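Local coordinates for short-chain dehydrogenase/reductase SDR (Paraburkholderia phymatum, PDB 5VA8) that binds NADP in a Rossmann-type fold and probably acts as an NADP-dependent oxidoreductase of the short-chain dehydrogenase/reductase family, at the interface of chains A and B and the interface of chains A and C. Numbering follows the deposited sequence. Chains: chain A/B/C, Short-chain dehydrogenase/reductase SDR.

Contact 1: the interface of chains A and B. Residues chain A 257, 259; chain B 251, 254.
The closing strand of the Rossmann fold, 255-258, carries A:Leu257 to the chain B loop residue B:Gln254, and these two account for nearly all the surface buried here, 40 and 30 Å² respectively. The two side chains meet at a slant. The strand itself places CB of A:Leu257 3.6 Å from the amide oxygen OE1 of B:Gln254. With CG anti to the backbone N (chi1 178°), A:Leu257 also directs its CD2 methyl to the same amide group, 4.0 Å from OE1 of B:Gln254. A bend at chi2 (-50°) folds the glutamine chain back, and the amide turns a face, not an edge, toward A:Leu257 CB, which stands over its OE1 side. Nearer its backbone, CG of B:Gln254 lies 3.6 Å from the main-chain O of A:Leu257, so the methylene touches the strand too. A water-mediated link joins the two residues: water 1 lies 2.9 Å from A:Leu257 N, with a fairly straight 166° at the hydrogen, and 2.7 Å from the amide oxygen OE1 of B:Gln254. That bridge should help to fix the rotation of the amide. A:Asp259 and B:Ile251 merely border the patch, with 4 and 3 Å² hidden. The patch thus lies where the last strand of one subunit passes the loop leading into the same strand of its two-fold mate.

Contact 2: the interface of chains A and C. Residues chain A 150-154; chain C 264, 266.
This is a two-fold homodimeric interface in which C:Thr266, close to the C-terminus, docks on the A:Lys152 main chain; in the deposited four-copy assembly it joins chains A and C, although the coordinates alone do not prove the oligomer in solution. A direct bond runs from C:Thr266 N to A:Lys152 O, 2.9 Å long and nearly straight at the hydrogen (170°). The donor comes from above the carbonyl plane, 37° out of it. Chi1 of -57° puts OG1 of C:Thr266 on the same side as its own backbone N, near A:Lys152 O, to which it makes a weak second bond at 3.4 Å. The sounder partner of C:Thr266 OG1 is water 2 at 2.7 Å, and that water lies 2.8 Å from A:Ser150 O. Beside it, C:Pro264 presents its carbonyl O, 3.3 Å from A:Pro154 CD and 3.5 Å from A:Ala153 CB, while water 3 connects it with A:Pro154 O. CD of the A:Pro154 ring also lies 3.5 Å from C:Thr266 OG1, the two side chains running antiparallel past one another. On chain A the site spans the 3-10 helix 149-151 and the loop after it, where A:Ser150 also lines the 3,3',3''-phosphanetriyltripropanoic acid pocket; on chain C it belongs to the tail beyond strand 255-258.

Contact 3: the interface of chains A and B. Residues chain A 193-194, 225, 227, 229-231; chain B 250.
B:Tyr250 OH is gripped by the main chain of A:Arg229 and by water 4. It donates to A:Arg229 O at 2.7 Å, in the carbonyl plane and on a lone pair of that oxygen. Water 4, 2.9 Å from B:Tyr250 OH, lies in turn 3.1 Å from A:Ile193 N, so the phenol links two separate segments of chain A. The methyls A:Ile225 CD1 and A:Ile193 CG2 meet the hydroxyl from beyond its tip, on the same side. Chain A hides 95 Å² of the tyrosine in this patch. One face of the ring rests on A:Gly231, whose backbone N stands 3.3 Å above the ring plane of B:Tyr250, toward the rim. The A:Arg229 guanidinium, on the same side, lies past the ring's rim with its plane 30° from the ring, and B:Tyr250 CD1 stands over one of its faces, 3.6 Å from A:Arg229 NH1. CG of A:Arg229 takes the crowded position between its backbone N and carbonyl carbon (chi1 61°), and the chain then runs extended from CG to NE, antiparallel to the tyrosine side chain. An edge-to-face contact completes the pocket: the planes of A:Phe194 and B:Tyr250 are 84° apart, and the CD2–CE2 edge of the tyrosine points toward the phenylalanine face. A:Gly231 CA sits on that same face of A:Phe194. Within chain A, the guanidinium is steadied by A:Arg229 NH1 donating to A:Phe230 O at 3.1 Å.

Contact 1: the interface of chains A and B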
loop_
_atom_site.group_PDB
_atom_site.type_symbol
_atom_site.label_atom_id
_atom_site.label_comp_id
_atom_site.label_asym_id
_atom_site.label_seq_id
_atom_site.Cartn_x
_atom_site.Cartn_y
_atom_site.Cartn_z
ATOM N N LEU A 257 8.517 0.478 -8.938
ATOM C CA LEU A 257 8.268 -0.810 -9.569
ATOM C C LEU A 257 8.341 -0.637 -11.083
ATOM O O LEU A 257 7.634 0.206 -11.653
ATOM C CB LEU A 257 6.902 -1.332 -9.129
ATOM C CG LEU A 257 6.394 -2.646 -9.696
ATOM C CD1 LEU A 257 7.290 -3.791 -9.267
ATOM C CD2 LEU A 257 4.959 -2.855 -9.224
ATOM N N ASP A 259 7.799 -2.913 -14.102
ATOM C CA ASP A 259 7.322 -4.267 -14.363
ATOM C C ASP A 259 6.307 -4.360 -15.497
ATOM O O ASP A 259 5.647 -5.405 -15.616
ATOM C CB ASP A 259 6.719 -4.874 -13.076
ATOM C CG ASP A 259 5.332 -4.321 -12.735
ATOM O OD1 ASP A 259 4.935 -3.250 -13.244
ATOM O OD2 ASP A 259 4.633 -4.983 -11.939
ATOM N N ILE B 251 7.267 1.146 -17.387
ATOM C CA ILE B 251 6.697 1.732 -16.183
ATOM C C ILE B 251 5.275 2.143 -16.528
ATOM O O ILE B 251 5.067 3.050 -17.343
ATOM C CB ILE B 251 7.512 2.937 -15.699
ATOM C CG1 ILE B 251 8.982 2.548 -15.490
ATOM C CG2 ILE B 251 6.871 3.537 -14.432
ATOM C CD1 ILE B 251 9.863 3.744 -15.168
ATOM N N GLN B 254 1.910 3.366 -12.319
ATOM C CA GLN B 254 2.661 3.656 -11.108
ATOM C C GLN B 254 2.321 5.034 -10.564
ATOM O O GLN B 254 2.032 5.974 -11.314
ATOM C CB GLN B 254 4.160 3.552 -11.364
ATOM C CG GLN B 254 4.561 2.161 -11.808
ATOM C CD GLN B 254 3.997 1.087 -10.896
ATOM O OE1 GLN B 254 4.295 1.067 -9.708
ATOM N NE2 GLN B 254 3.177 0.189 -11.448
HETATM O O HOH W 1 6.377 2.448 -8.777
#

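Contact 2: the interface of chains A and C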
loop_
_atom_site.group_PDB
_atom_site.type_symbol
_atom_site.label_atom_id
_atom_site.label_comp_id
_atom_site.label_asym_id
_atom_site.label_seq_id
_atom_site.Cartn_x
_atom_site.Cartn_y
_atom_site.Cartn_z
ATOM N N SER A 150 8.812 -8.979 -5.755
ATOM C CA SER A 150 8.415 -9.864 -4.658
ATOM C C SER A 150 8.039 -9.109 -3.384
ATOM O O SER A 150 7.341 -9.677 -2.534
ATOM C CB SER A 150 9.548 -10.845 -4.339
ATOM O OG SER A 150 10.627 -10.145 -3.705
ATOM N N VAL A 151 8.488 -7.856 -3.214
ATOM C CA VAL A 151 8.101 -7.102 -2.028
ATOM C C VAL A 151 6.712 -6.486 -2.167
ATOM O O VAL A 151 6.110 -6.117 -1.151
ATOM C CB VAL A 151 9.126 -6.002 -1.699
ATOM C CG1 VAL A 151 10.546 -6.575 -1.649
ATOM C CG2 VAL A 151 9.051 -4.879 -2.686
ATOM N N LYS A 152 6.173 -6.402 -3.393
ATOM C CA LYS A 152 4.816 -5.905 -3.625
ATOM C C LYS A 152 3.802 -7.038 -3.691
ATOM O O LYS A 152 2.665 -6.889 -3.235
ATOM C CB LYS A 152 4.742 -5.095 -4.931
ATOM C CG LYS A 152 5.623 -3.851 -4.989
ATOM C CD LYS A 152 5.153 -2.778 -4.033
ATOM C CE LYS A 152 3.803 -2.178 -4.465
ATOM N NZ LYS A 152 3.421 -1.069 -3.528
ATOM N N ALA A 153 4.190 -8.171 -4.266
ATOM C CA ALA A 153 3.331 -9.337 -4.350
ATOM C C ALA A 153 4.240 -10.551 -4.289
ATOM O O ALA A 153 5.190 -10.652 -5.080
ATOM C CB ALA A 153 2.498 -9.335 -5.634
ATOM N N PRO A 154 4.002 -11.482 -3.365
ATOM C CA PRO A 154 4.926 -12.609 -3.221
ATOM C C PRO A 154 4.975 -13.449 -4.483
ATOM O O PRO A 154 3.960 -13.672 -5.150
ATOM C CB PRO A 154 4.340 -13.399 -2.044
ATOM C CG PRO A 154 2.867 -13.035 -2.048
ATOM C CD PRO A 154 2.863 -11.579 -2.436
ATOM N N PRO C 264 -3.440 -10.367 -4.713
ATOM C CA PRO C 264 -2.097 -10.913 -4.479
ATOM C C PRO C 264 -1.145 -9.984 -3.747
ATOM O O PRO C 264 -0.015 -10.391 -3.456
ATOM C CB PRO C 264 -1.603 -11.160 -5.910
ATOM C CG PRO C 264 -2.198 -10.028 -6.668
ATOM C CD PRO C 264 -3.587 -9.839 -6.081
ATOM N N THR C 266 0.983 -7.919 -1.066
ATOM C CA THR C 266 1.407 -8.157 0.309
ATOM C C THR C 266 0.629 -7.296 1.294
ATOM O O THR C 266 0.266 -7.757 2.381
ATOM C CB THR C 266 2.898 -7.881 0.415
ATOM O OG1 THR C 266 3.570 -8.722 -0.531
ATOM C CG2 THR C 266 3.414 -8.138 1.853
HETATM O O HOH W 2 5.815 -10.183 -0.290
HETATM O O HOH W 3 1.034 -12.938 -5.037
#

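Contact 3: the interface of chains A and B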
loop_
_atom_site.group_PDB
_atom_site.type_symbol
_atom_site.label_atom_id
_atom_site.label_comp_id
_atom_site.label_asym_id
_atom_site.label_seq_id
_atom_site.Cartn_x
_atom_site.Cartn_y
_atom_site.Cartn_z
ATOM N N ILE A 193 9.907 -8.904 -14.519
ATOM C CA ILE A 193 10.774 -9.854 -15.211
ATOM C C ILE A 193 11.606 -9.119 -16.258
ATOM O O ILE A 193 11.078 -8.382 -17.105
ATOM C CB ILE A 193 9.972 -11.021 -15.811
ATOM C CG1 ILE A 193 10.942 -12.014 -16.471
ATOM C CG2 ILE A 193 8.902 -10.542 -16.776
ATOM C CD1 ILE A 193 10.294 -13.328 -16.900
ATOM N N PHE A 194 12.930 -9.292 -16.169
ATOM C CA PHE A 194 13.880 -8.656 -17.071
ATOM C C PHE A 194 14.695 -9.710 -17.805
ATOM O O PHE A 194 15.039 -10.753 -17.241
ATOM C CB PHE A 194 14.803 -7.700 -16.310
ATOM C CG PHE A 194 14.204 -6.334 -16.131
ATOM C CD1 PHE A 194 14.664 -5.266 -16.885
ATOM C CD2 PHE A 194 13.137 -6.136 -15.262
ATOM C CE1 PHE A 194 14.099 -4.011 -16.762
ATOM C CE2 PHE A 194 12.558 -4.882 -15.126
ATOM C CZ PHE A 194 13.044 -3.814 -15.876
ATOM N N ILE A 225 1.851 -10.294 -19.381
ATOM C CA ILE A 225 2.355 -9.005 -18.901
ATOM C C ILE A 225 1.630 -7.916 -19.677
ATOM O O ILE A 225 1.592 -7.984 -20.913
ATOM C CB ILE A 225 3.872 -8.886 -19.100
ATOM C CG1 ILE A 225 4.598 -10.016 -18.373
ATOM C CG2 ILE A 225 4.373 -7.538 -18.603
ATOM C CD1 ILE A 225 6.041 -10.144 -18.771
ATOM N N ALA A 227 2.425 -4.944 -20.587
ATOM C CA ALA A 227 3.282 -4.383 -21.629
ATOM C C ALA A 227 3.640 -5.393 -22.716
ATOM O O ALA A 227 4.157 -4.982 -23.759
ATOM C CB ALA A 227 4.570 -3.822 -21.023
ATOM N N ARG A 229 5.955 -7.630 -22.994
ATOM C CA ARG A 229 7.370 -7.876 -23.221
ATOM C C ARG A 229 8.042 -8.014 -21.865
ATOM O O ARG A 229 7.440 -7.733 -20.826
ATOM C CB ARG A 229 8.013 -6.751 -24.040
ATOM C CG ARG A 229 7.959 -5.364 -23.360
ATOM C CD ARG A 229 8.781 -4.382 -24.171
ATOM N NE ARG A 229 8.826 -3.011 -23.660
ATOM C CZ ARG A 229 9.713 -2.562 -22.774
ATOM N NH1 ARG A 229 10.607 -3.393 -22.241
ATOM N NH2 ARG A 229 9.697 -1.283 -22.397
ATOM N N PHE A 230 9.301 -8.453 -21.884
ATOM C CA PHE A 230 10.161 -8.396 -20.706
ATOM C C PHE A 230 10.894 -7.057 -20.662
ATOM O O PHE A 230 11.029 -6.362 -21.673
ATOM C CB PHE A 230 11.194 -9.532 -20.710
ATOM C CG PHE A 230 10.599 -10.921 -20.692
ATOM C CD1 PHE A 230 9.306 -11.147 -20.239
ATOM C CD2 PHE A 230 11.353 -12.009 -21.122
ATOM C CE1 PHE A 230 8.773 -12.435 -20.223
ATOM C CE2 PHE A 230 10.821 -13.310 -21.114
ATOM C CZ PHE A 230 9.532 -13.516 -20.660
ATOM N N GLY A 231 11.382 -6.704 -19.468
ATOM C CA GLY A 231 12.183 -5.506 -19.331
ATOM C C GLY A 231 13.603 -5.693 -19.855
ATOM O O GLY A 231 14.128 -6.805 -19.944
ATOM N N TYR B 250 8.508 0.539 -19.690
ATOM C CA TYR B 250 8.150 -0.590 -18.842
ATOM C C TYR B 250 7.609 -0.132 -17.500
ATOM O O TYR B 250 7.513 -0.939 -16.568
ATOM C CB TYR B 250 9.353 -1.512 -18.643
ATOM C CG TYR B 250 9.007 -2.981 -18.534
ATOM C CD1 TYR B 250 8.228 -3.608 -19.506
ATOM C CD2 TYR B 250 9.471 -3.751 -17.474
ATOM C CE1 TYR B 250 7.920 -4.956 -19.416
ATOM C CE2 TYR B 250 9.175 -5.107 -17.384
ATOM C CZ TYR B 250 8.386 -5.702 -18.355
ATOM O OH TYR B 250 8.096 -7.057 -18.266
HETATM O O HOH W 4 7.206 -7.698 -15.580
#

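Contacts 1 and 3 belong to the same two-fold A–B interface, their C-alpha centres about 10 Å apart, and are linked through chain B by the adjacent residues B:Tyr250 and B:Ile251. Contact 2 lies on the separate A–C interface, about 14 Å from contact 1 and 17 Å from contact 3. Strand 255-258 supplies contact 1, and the tail following that strand in each copy reaches the neighbour in contact 2. One C-terminal stretch, from the residue-250 loop to the chain end, therefore serves both interfaces, which suggests that it helps hold the four-copy assembly together.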